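Local coordinates for protein aminotransferase (Paracoccus denitrificans, PDB 4GRX) that probably transfers amino groups between amines and carbonyl compounds with a lysine-bound pyridoxal phosphate, as a class III omega-aminotransferase, at residues 109-112 against 113-117; 345-348 against 349-353; 278-281 against 282-286. One frame throughout, in Å; residues are numbered along the deposited sequence.

Contact 1. Residues 109-112 against 113-117; sequences SEKL and VEVSP. With NA (sodium ion), chain E.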
ATOM      1  N   SER A 109      -6.894 -10.226  14.295  1.00 40.69           N
ATOM      2  CA  SER A 109      -5.645 -10.878  14.728  1.00 40.91           C
ATOM      3  C   SER A 109      -5.929 -12.247  15.349  1.00 42.09           C
ATOM      4  O   SER A 109      -5.404 -13.259  14.895  1.00 41.35           O
ATOM      5  CB  SER A 109      -4.877 -10.008  15.728  1.00 41.90           C
ATOM      6  OG  SER A 109      -4.399  -8.810  15.149  1.00 40.79           O
ATOM      7  N   GLU A 110      -6.792 -12.262  16.365  1.00 44.01           N
ATOM      8  CA  GLU A 110      -7.183 -13.480  17.062  1.00 45.65           C
ATOM      9  C   GLU A 110      -7.779 -14.504  16.102  1.00 44.54           C
ATOM     10  O   GLU A 110      -7.375 -15.670  16.089  1.00 44.45           O
ATOM     11  CB  GLU A 110      -8.184 -13.128  18.149  1.00 48.05           C
ATOM     12  CG  GLU A 110      -8.471 -14.249  19.129  1.00 50.72           C
ATOM     13  CD  GLU A 110      -9.081 -13.730  20.419  1.00 53.60           C
ATOM     14  OE1 GLU A 110      -9.915 -12.802  20.343  1.00 53.95           O
ATOM     15  OE2 GLU A 110      -8.733 -14.243  21.510  1.00 55.89           O
ATOM     16  N   LYS A 111      -8.722 -14.046  15.281  1.00 43.63           N
ATOM     17  CA  LYS A 111      -9.365 -14.903  14.290  1.00 42.90           C
ATOM     18  C   LYS A 111      -8.355 -15.483  13.301  1.00 41.81           C
ATOM     19  O   LYS A 111      -8.354 -16.695  13.043  1.00 42.28           O
ATOM     20  CB  LYS A 111     -10.483 -14.143  13.564  1.00 41.86           C
ATOM     21  CG  LYS A 111     -11.224 -14.933  12.487  1.00 41.23           C
ATOM     22  CD  LYS A 111     -11.727 -16.312  12.928  1.00 42.83           C
ATOM     23  CE  LYS A 111     -12.702 -16.262  14.100  1.00 45.12           C
ATOM     24  NZ  LYS A 111     -13.651 -17.414  14.114  1.00 46.47           N
ATOM     25  N   LEU A 112      -7.492 -14.612  12.774  1.00 40.27           N
ATOM     26  CA  LEU A 112      -6.488 -14.997  11.786  1.00 39.05           C
ATOM     27  C   LEU A 112      -5.473 -16.043  12.252  1.00 40.36           C
ATOM     28  O   LEU A 112      -5.163 -16.971  11.501  1.00 40.37           O
ATOM     29  CB  LEU A 112      -5.756 -13.764  11.235  1.00 37.53           C
ATOM     30  CG  LEU A 112      -6.409 -13.024  10.064  1.00 35.83           C
ATOM     31  CD1 LEU A 112      -5.622 -11.763   9.729  1.00 34.95           C
ATOM     32  CD2 LEU A 112      -6.543 -13.919   8.834  1.00 34.65           C
ATOM     33  N   VAL A 113      -4.938 -15.897  13.466  1.00 41.67           N
ATOM     34  CA  VAL A 113      -3.992 -16.885  13.985  1.00 42.66           C
ATOM     35  C   VAL A 113      -4.719 -18.215  14.084  1.00 43.86           C
ATOM     36  O   VAL A 113      -4.169 -19.269  13.763  1.00 44.10           O
ATOM     37  CB  VAL A 113      -3.374 -16.453  15.335  1.00 44.03           C
ATOM     38  CG1 VAL A 113      -2.833 -17.645  16.122  1.00 45.45           C
ATOM     39  CG2 VAL A 113      -2.283 -15.419  15.090  1.00 43.09           C
ATOM     40  N   GLU A 114      -5.983 -18.150  14.475  1.00 44.75           N
ATOM     41  CA  GLU A 114      -6.786 -19.347  14.618  1.00 46.31           C
ATOM     42  C   GLU A 114      -6.967 -20.128  13.289  1.00 45.23           C
ATOM     43  O   GLU A 114      -6.614 -21.321  13.217  1.00 45.82           O
ATOM     44  CB  GLU A 114      -8.117 -18.992  15.249  1.00 47.51           C
ATOM     45  CG  GLU A 114      -8.912 -20.201  15.647  1.00 49.66           C
ATOM     46  CD  GLU A 114     -10.394 -20.001  15.457  1.00 50.33           C
ATOM     47  OE1 GLU A 114     -11.106 -21.026  15.487  1.00 52.12           O
ATOM     48  OE2 GLU A 114     -10.846 -18.842  15.278  1.00 49.51           O
ATOM     49  N   VAL A 115      -7.483 -19.454  12.252  1.00 43.05           N
ATOM     50  CA  VAL A 115      -7.680 -20.074  10.923  1.00 41.73           C
ATOM     51  C   VAL A 115      -6.363 -20.423  10.222  1.00 40.88           C
ATOM     52  O   VAL A 115      -6.347 -21.187   9.256  1.00 40.19           O
ATOM     53  CB  VAL A 115      -8.535 -19.198   9.968  1.00 40.18           C
ATOM     54  CG1 VAL A 115      -9.909 -18.922  10.559  1.00 40.98           C
ATOM     55  CG2 VAL A 115      -7.828 -17.891   9.623  1.00 38.60           C
ATOM     56  N   SER A 116      -5.270 -19.841  10.708  1.00 40.92           N
ATOM     57  CA  SER A 116      -3.951 -20.100  10.167  1.00 40.49           C
ATOM     58  C   SER A 116      -3.568 -21.503  10.591  1.00 42.11           C
ATOM     59  O   SER A 116      -4.124 -22.016  11.555  1.00 44.02           O
ATOM     60  CB  SER A 116      -2.937 -19.075  10.699  1.00 40.36           C
ATOM     61  OG  SER A 116      -2.187 -19.579  11.797  1.00 41.77           O
ATOM     62  N   PRO A 117      -2.628 -22.134   9.875  1.00 42.08           N
ATOM     63  CA  PRO A 117      -2.125 -23.441  10.305  1.00 43.92           C
ATOM     64  C   PRO A 117      -1.257 -23.413  11.571  1.00 45.53           C
ATOM     65  O   PRO A 117      -0.989 -24.467  12.141  1.00 47.52           O
ATOM     66  CB  PRO A 117      -1.294 -23.911   9.105  1.00 43.35           C
ATOM     67  CG  PRO A 117      -0.940 -22.653   8.356  1.00 41.51           C
ATOM     68  CD  PRO A 117      -2.114 -21.751   8.545  1.00 40.47           C
TER
HETATM   69 NA    NA E 501      -4.003 -21.697  14.037  1.00 28.17          NA
HETATM   70  O   HOH W   1      -4.736 -23.758  13.597  1.00 36.59           O

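Contact 2. Residues 345-348 against 349-353; sequences ALKA and IDVVM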
ATOM      1  N   ALA A 345     -13.192  -8.241   6.984  1.00 35.17           N
ATOM      2  CA  ALA A 345     -12.430  -9.465   6.888  1.00 33.78           C
ATOM      3  C   ALA A 345     -13.046 -10.553   7.780  1.00 35.13           C
ATOM      4  O   ALA A 345     -13.193 -11.695   7.350  1.00 34.58           O
ATOM      5  CB  ALA A 345     -10.973  -9.208   7.237  1.00 33.18           C
ATOM      6  N   LEU A 346     -13.425 -10.196   9.002  1.00 37.16           N
ATOM      7  CA  LEU A 346     -14.121 -11.127   9.877  1.00 38.91           C
ATOM      8  C   LEU A 346     -15.331 -11.710   9.157  1.00 39.02           C
ATOM      9  O   LEU A 346     -15.461 -12.927   9.043  1.00 38.86           O
ATOM     10  CB  LEU A 346     -14.547 -10.437  11.174  1.00 41.63           C
ATOM     11  CG  LEU A 346     -13.470 -10.151  12.234  1.00 42.48           C
ATOM     12  CD1 LEU A 346     -14.037  -9.261  13.330  1.00 45.37           C
ATOM     13  CD2 LEU A 346     -12.876 -11.425  12.827  1.00 42.58           C
ATOM     14  N   LYS A 347     -16.191 -10.835   8.641  1.00 39.38           N
ATOM     15  CA  LYS A 347     -17.329 -11.254   7.847  1.00 39.56           C
ATOM     16  C   LYS A 347     -16.938 -12.073   6.617  1.00 37.53           C
ATOM     17  O   LYS A 347     -17.583 -13.085   6.319  1.00 37.94           O
ATOM     18  CB  LYS A 347     -18.171 -10.057   7.419  1.00 40.10           C
ATOM     19  CG  LYS A 347     -19.502 -10.447   6.802  1.00 40.75           C
ATOM     20  CD  LYS A 347     -20.424 -11.058   7.840  1.00 43.32           C
ATOM     21  CE  LYS A 347     -21.564 -11.802   7.175  1.00 43.92           C
ATOM     22  NZ  LYS A 347     -22.413 -12.496   8.178  1.00 46.67           N
ATOM     23  N   ALA A 348     -15.905 -11.641   5.899  1.00 35.62           N
ATOM     24  CA  ALA A 348     -15.473 -12.381   4.707  1.00 34.00           C
ATOM     25  C   ALA A 348     -14.972 -13.792   5.055  1.00 34.11           C
ATOM     26  O   ALA A 348     -15.351 -14.770   4.402  1.00 33.81           O
ATOM     27  CB  ALA A 348     -14.417 -11.606   3.926  1.00 32.09           C
ATOM     28  N   ILE A 349     -14.125 -13.884   6.080  1.00 34.69           N
ATOM     29  CA  ILE A 349     -13.658 -15.174   6.593  1.00 35.30           C
ATOM     30  C   ILE A 349     -14.851 -16.068   6.990  1.00 37.51           C
ATOM     31  O   ILE A 349     -14.917 -17.241   6.609  1.00 37.38           O
ATOM     32  CB  ILE A 349     -12.633 -14.981   7.745  1.00 35.73           C
ATOM     33  CG1 ILE A 349     -11.337 -14.378   7.168  1.00 33.59           C
ATOM     34  CG2 ILE A 349     -12.351 -16.298   8.478  1.00 36.58           C
ATOM     35  CD1 ILE A 349     -10.517 -13.564   8.138  1.00 34.04           C
ATOM     36  N   ASP A 350     -15.804 -15.495   7.713  1.00 39.78           N
ATOM     37  CA  ASP A 350     -17.001 -16.232   8.116  1.00 42.34           C
ATOM     38  C   ASP A 350     -17.808 -16.692   6.897  1.00 41.98           C
ATOM     39  O   ASP A 350     -18.183 -17.863   6.815  1.00 43.18           O
ATOM     40  CB  ASP A 350     -17.872 -15.408   9.073  1.00 44.74           C
ATOM     41  CG  ASP A 350     -18.942 -16.246   9.768  1.00 47.83           C
ATOM     42  OD1 ASP A 350     -18.894 -17.497   9.679  1.00 48.18           O
ATOM     43  OD2 ASP A 350     -19.836 -15.655  10.418  1.00 50.10           O
ATOM     44  N   VAL A 351     -18.060 -15.784   5.952  1.00 40.67           N
ATOM     45  CA  VAL A 351     -18.832 -16.110   4.743  1.00 40.18           C
ATOM     46  C   VAL A 351     -18.212 -17.270   3.950  1.00 38.90           C
ATOM     47  O   VAL A 351     -18.909 -18.223   3.585  1.00 39.97           O
ATOM     48  CB  VAL A 351     -19.037 -14.871   3.834  1.00 39.02           C
ATOM     49  CG1 VAL A 351     -19.434 -15.280   2.418  1.00 38.13           C
ATOM     50  CG2 VAL A 351     -20.085 -13.938   4.429  1.00 40.87           C
ATOM     51  N   VAL A 352     -16.909 -17.188   3.706  1.00 36.78           N
ATOM     52  CA  VAL A 352     -16.198 -18.187   2.916  1.00 35.69           C
ATOM     53  C   VAL A 352     -16.249 -19.577   3.582  1.00 37.58           C
ATOM     54  O   VAL A 352     -16.717 -20.554   2.983  1.00 38.68           O
ATOM     55  CB  VAL A 352     -14.736 -17.736   2.614  1.00 33.24           C
ATOM     56  CG1 VAL A 352     -13.939 -18.834   1.930  1.00 32.16           C
ATOM     57  CG2 VAL A 352     -14.723 -16.490   1.744  1.00 31.66           C
ATOM     58  N   MET A 353     -15.821 -19.656   4.836  1.00 38.46           N
ATOM     59  CA  MET A 353     -15.654 -20.945   5.499  1.00 39.74           C
ATOM     60  C   MET A 353     -16.926 -21.546   6.103  1.00 42.51           C
ATOM     61  O   MET A 353     -16.990 -22.758   6.324  1.00 44.08           O
ATOM     62  CB  MET A 353     -14.586 -20.819   6.585  1.00 39.80           C
ATOM     63  CG  MET A 353     -13.208 -20.408   6.089  1.00 37.33           C
ATOM     64  SD  MET A 353     -12.066 -20.158   7.463  1.00 37.81           S
ATOM     65  CE  MET A 353     -11.979 -21.806   8.161  1.00 39.58           C
TER

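Contact 3. Residues 278-281 against 282-286; sequences GNTW and GCLTY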
ATOM      1  N   GLY A 278      -8.908 -25.292  -2.898  1.00 32.24           N
ATOM      2  CA  GLY A 278      -9.617 -26.449  -2.366  1.00 33.22           C
ATOM      3  C   GLY A 278      -9.497 -26.522  -0.856  1.00 33.45           C
ATOM      4  O   GLY A 278     -10.001 -27.455  -0.235  1.00 34.53           O
ATOM      5  N   ASN A 279      -8.841 -25.524  -0.268  1.00 32.40           N
ATOM      6  CA  ASN A 279      -8.583 -25.472   1.177  1.00 33.04           C
ATOM      7  C   ASN A 279      -8.419 -24.077   1.693  1.00 32.27           C
ATOM      8  O   ASN A 279      -8.390 -23.142   0.905  1.00 32.57           O
ATOM      9  CB  ASN A 279      -7.321 -26.246   1.516  1.00 33.32           C
ATOM     10  CG  ASN A 279      -7.580 -27.718   1.599  1.00 34.72           C
ATOM     11  OD1 ASN A 279      -7.190 -28.469   0.706  1.00 35.19           O
ATOM     12  ND2 ASN A 279      -8.292 -28.137   2.643  1.00 35.32           N
ATOM     13  N   THR A 280      -8.280 -23.929   3.006  1.00 32.35           N
ATOM     14  CA  THR A 280      -8.143 -22.607   3.608  1.00 31.63           C
ATOM     15  C   THR A 280      -6.820 -21.949   3.188  1.00 30.92           C
ATOM     16  O   THR A 280      -6.707 -20.721   3.137  1.00 30.27           O
ATOM     17  CB  THR A 280      -8.243 -22.684   5.137  1.00 32.30           C
ATOM     18  OG1 THR A 280      -9.401 -23.445   5.489  1.00 33.38           O
ATOM     19  CG2 THR A 280      -8.334 -21.291   5.771  1.00 31.45           C
ATOM     20  N   TRP A 281      -5.826 -22.778   2.879  1.00 31.08           N
ATOM     21  CA  TRP A 281      -4.519 -22.294   2.489  1.00 30.02           C
ATOM     22  C   TRP A 281      -3.958 -23.196   1.462  1.00 30.04           C
ATOM     23  O   TRP A 281      -4.193 -24.404   1.495  1.00 30.52           O
ATOM     24  CB  TRP A 281      -3.569 -22.258   3.685  1.00 30.30           C
ATOM     25  CG  TRP A 281      -4.091 -21.436   4.827  1.00 30.31           C
ATOM     26  CD1 TRP A 281      -4.593 -21.894   6.043  1.00 31.39           C
ATOM     27  CD2 TRP A 281      -4.206 -19.976   4.891  1.00 29.59           C
ATOM     28  NE1 TRP A 281      -4.984 -20.845   6.837  1.00 31.38           N
ATOM     29  CE2 TRP A 281      -4.786 -19.667   6.207  1.00 30.24           C
ATOM     30  CE3 TRP A 281      -3.902 -18.931   4.026  1.00 28.52           C
ATOM     31  CZ2 TRP A 281      -5.045 -18.366   6.609  1.00 29.75           C
ATOM     32  CZ3 TRP A 281      -4.162 -17.622   4.451  1.00 28.12           C
ATOM     33  CH2 TRP A 281      -4.716 -17.351   5.711  1.00 28.78           C
ATOM     34  N   GLY A 282      -3.181 -22.607   0.553  1.00 29.30           N
ATOM     35  CA  GLY A 282      -2.419 -23.370  -0.426  1.00 29.76           C
ATOM     36  C   GLY A 282      -1.431 -24.337   0.207  1.00 30.71           C
ATOM     37  O   GLY A 282      -1.238 -25.448  -0.300  1.00 31.74           O
ATOM     38  N   CYS A 283      -0.824 -23.934   1.321  1.00 30.51           N
ATOM     39  CA  CYS A 283       0.099 -24.805   2.037  1.00 31.64           C
ATOM     40  C   CYS A 283      -0.596 -25.992   2.735  1.00 32.80           C
ATOM     41  O   CYS A 283       0.028 -27.024   2.990  1.00 34.18           O
ATOM     42  CB  CYS A 283       0.977 -24.004   3.001  1.00 32.21           C
ATOM     43  SG  CYS A 283       0.079 -23.048   4.239  1.00 35.09           S
ATOM     44  N   LEU A 284      -1.882 -25.864   3.034  1.00 32.40           N
ATOM     45  CA  LEU A 284      -2.657 -27.039   3.403  1.00 33.35           C
ATOM     46  C   LEU A 284      -2.769 -27.978   2.203  1.00 33.92           C
ATOM     47  O   LEU A 284      -2.459 -29.158   2.327  1.00 35.10           O
ATOM     48  CB  LEU A 284      -4.044 -26.672   3.956  1.00 33.12           C
ATOM     49  CG  LEU A 284      -4.060 -25.913   5.291  1.00 32.95           C
ATOM     50  CD1 LEU A 284      -5.463 -25.440   5.661  1.00 32.94           C
ATOM     51  CD2 LEU A 284      -3.433 -26.703   6.432  1.00 33.92           C
ATOM     52  N   THR A 285      -3.160 -27.445   1.040  1.00 33.31           N
ATOM     53  CA  THR A 285      -3.408 -28.257  -0.166  1.00 34.22           C
ATOM     54  C   THR A 285      -2.172 -29.035  -0.612  1.00 34.94           C
ATOM     55  O   THR A 285      -2.276 -30.178  -1.042  1.00 36.16           O
ATOM     56  CB  THR A 285      -3.941 -27.399  -1.341  1.00 33.30           C
ATOM     57  OG1 THR A 285      -5.176 -26.778  -0.954  1.00 33.60           O
ATOM     58  CG2 THR A 285      -4.186 -28.249  -2.596  1.00 33.55           C
ATOM     59  N   TYR A 286      -1.009 -28.403  -0.490  1.00 34.62           N
ATOM     60  CA  TYR A 286       0.247 -28.993  -0.903  1.00 35.34           C
ATOM     61  C   TYR A 286       1.067 -29.485   0.273  1.00 36.23           C
ATOM     62  O   TYR A 286       2.226 -29.865   0.106  1.00 36.85           O
ATOM     63  CB  TYR A 286       1.021 -28.009  -1.801  1.00 34.52           C
ATOM     64  CG  TYR A 286       0.340 -27.862  -3.142  1.00 34.68           C
ATOM     65  CD1 TYR A 286       0.501 -28.834  -4.138  1.00 35.75           C
ATOM     66  CD2 TYR A 286      -0.512 -26.797  -3.396  1.00 33.90           C
ATOM     67  CE1 TYR A 286      -0.146 -28.733  -5.356  1.00 35.85           C
ATOM     68  CE2 TYR A 286      -1.169 -26.689  -4.612  1.00 34.25           C
ATOM     69  CZ  TYR A 286      -0.984 -27.663  -5.583  1.00 35.27           C
ATOM     70  OH  TYR A 286      -1.640 -27.555  -6.785  1.00 35.72           O
TER

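Contact 1. Residues 109-112 against 113-117
Lys111 and Glu114 lie along the last turns of helix 103-115, whose C-terminal end forms a sodium site in this class III aminotransferase. CG of Lys111 is trans to its backbone nitrogen (chi1 179°), but the chain then folds at chi2 and chi3, which brings its end back alongside the helix toward Glu114. The two side chains meet at a slant. Lys111 NZ and Glu114 OE2 form a salt bridge whose hydrogen bond is long and weak at 3.4 Å, while the methylenes CD and CE also run past the same carboxylate oxygen. One turn on, Val115 crosses Lys111 at about a right angle, its CG1 resting 4.0 Å from Lys111 CD. The other methyl, CG2, lies near the carbonyl oxygen of Leu112 and 4.2 Å from Leu112 CD2, so that Val115 bridges the aliphatic part of Lys111 and the buried leucine. Leu112 in turn packs on Val123 and Tyr125 of strand 122-126. Glu110 leaves the helix toward the second subunit, where Arg22 of that subunit forms a salt bridge with OE1.

Along these residues the backbone keeps the helical i to i+4 pattern, with Val115 N bonded to Lys111 O at 3.0 Å. At Ser116 the pattern frays: its N-H makes a weak, bent bond to Leu112 O, and the residue leaves helical geometry. The end of the helix presents carbonyl oxygens to the sodium ion, where the partial negative charge of a helix C-terminus would probably favour a cation. Val113 O and Ser116 O bind it at 2.5 Å each and Glu114 O at 2.8 Å, joined by a water and Phe118 O. Val113 O has a second partner besides the metal, Ser116 OG, which donates to it at 2.8 Å.

Contact 2. Residues 345-348 against 349-353
Lys347 and Val351, one turn apart on helix 339-354, meet through carbon atoms: the lysine CE reaches 3.8 Å from CG2 of the valine. The same methyl also lies against the carbonyl oxygen of Lys347, because CG2 is trans to its own carbonyl carbon, beside the backbone nitrogen. That oxygen is satisfied by Val351 N at 2.8 Å. Three further i to i+4 bonds complete the set across this part of the helix, the most linear being Ile349 N to Ala345 O (2.7 Å, 175°). The others run from Asp350 N to Leu346 O and from Val352 N to Ala348 O.

Among the side-chain polar groups, Asp350 does not pair with Lys347; Asp350 OD2 is 4.7 Å from Lys347 NZ. Asp350 OD1 instead bonds Asn354 further along the helix, and Lys347 NZ has a long, weak ion pair with Glu355. On the buried side, Ile349 CD1 reaches back to Ala345 CB.

In the fold, helix 339-354 lies between several others: Leu346 and Ile349 face Leu108 of helix 103-115, Lys347 and Ala348 pack on Leu80 of helix 78-90, and Val351 and Val352 rest on helix 357-375.

Contact 3. Residues 278-281 against 282-286
Trp281 and Leu284 carry most of this contact, in which a loop runs directly into the single-turn helix 282-285 with Trp281 at the N-cap position. The leucine does not lie over the indole. Its CD1 comes in at the ring edge, near the ring plane, and approaches Trp281 CD1 to 3.7 Å, with the two side chains slanting past each other. Leucine CG is trans to the carbonyl carbon (chi1 -66°), which directs the chain back to the N-terminal side of the turn. One face of the indole is taken by Thr280 CG2, 3.5 Å above the plane and shifted toward the rim. Cys283 adds an oblique sulfur-aromatic contact, its SG 5.4 Å from the centroid of the Trp281 five-membered ring. The indole N-H has its partner elsewhere, in Val115 at the end of helix 103-115.

The tryptophan backbone also takes part. Its carbonyl oxygen accepts Thr285 N at 3.2 Å, the one i to i+4 bond joining the loop to the helix, and more weakly Leu284 N. Thr285 then ties the helix back to Asn279, two residues before the N-cap: OG1 donates to Asn279 OD1 at 3.1 Å, in the plane of the amide carbonyl and on a lone pair, and makes a weak bond to Thr277. Asn279 CB also lies against Leu284 CB, 4.1 Å away. Gly278, just before, has a positive phi of 115°, a backbone conformation readily taken up by glycine.

The backbone N-H groups of Gly282 and Cys283 bond to the two carboxylate oxygens of Glu269, directly after strand 265-268 of the central sheet, while Thr285 and Tyr286 pack on Ile387 of strand 381-387.

All three contacts lie close together, with centres 12 Å apart for contacts 1 and 2, 15 Å for contacts 1 and 3 and 17 Å for contacts 2 and 3. Helices 103-115 and 339-354 pack directly: Leu112 CD2 meets Ile349 CD1 at 4.0 Å, and Val115 CG1 is 4.0 Å from Met353 SD. Contact 3 reaches the first helix through Trp281 NE1, 2.8 Å from Val115 O, and contact 2 where Thr280 OG1 is 4.1 Å from Met353 CE. The Trp281 side chain is about 7 Å from the sodium ion. Phe274 touches all three. None includes a residue of the delta-amino valeric acid pocket, but contact 2 packs on Leu299, two residues beyond the cofactor-bearing Lys297.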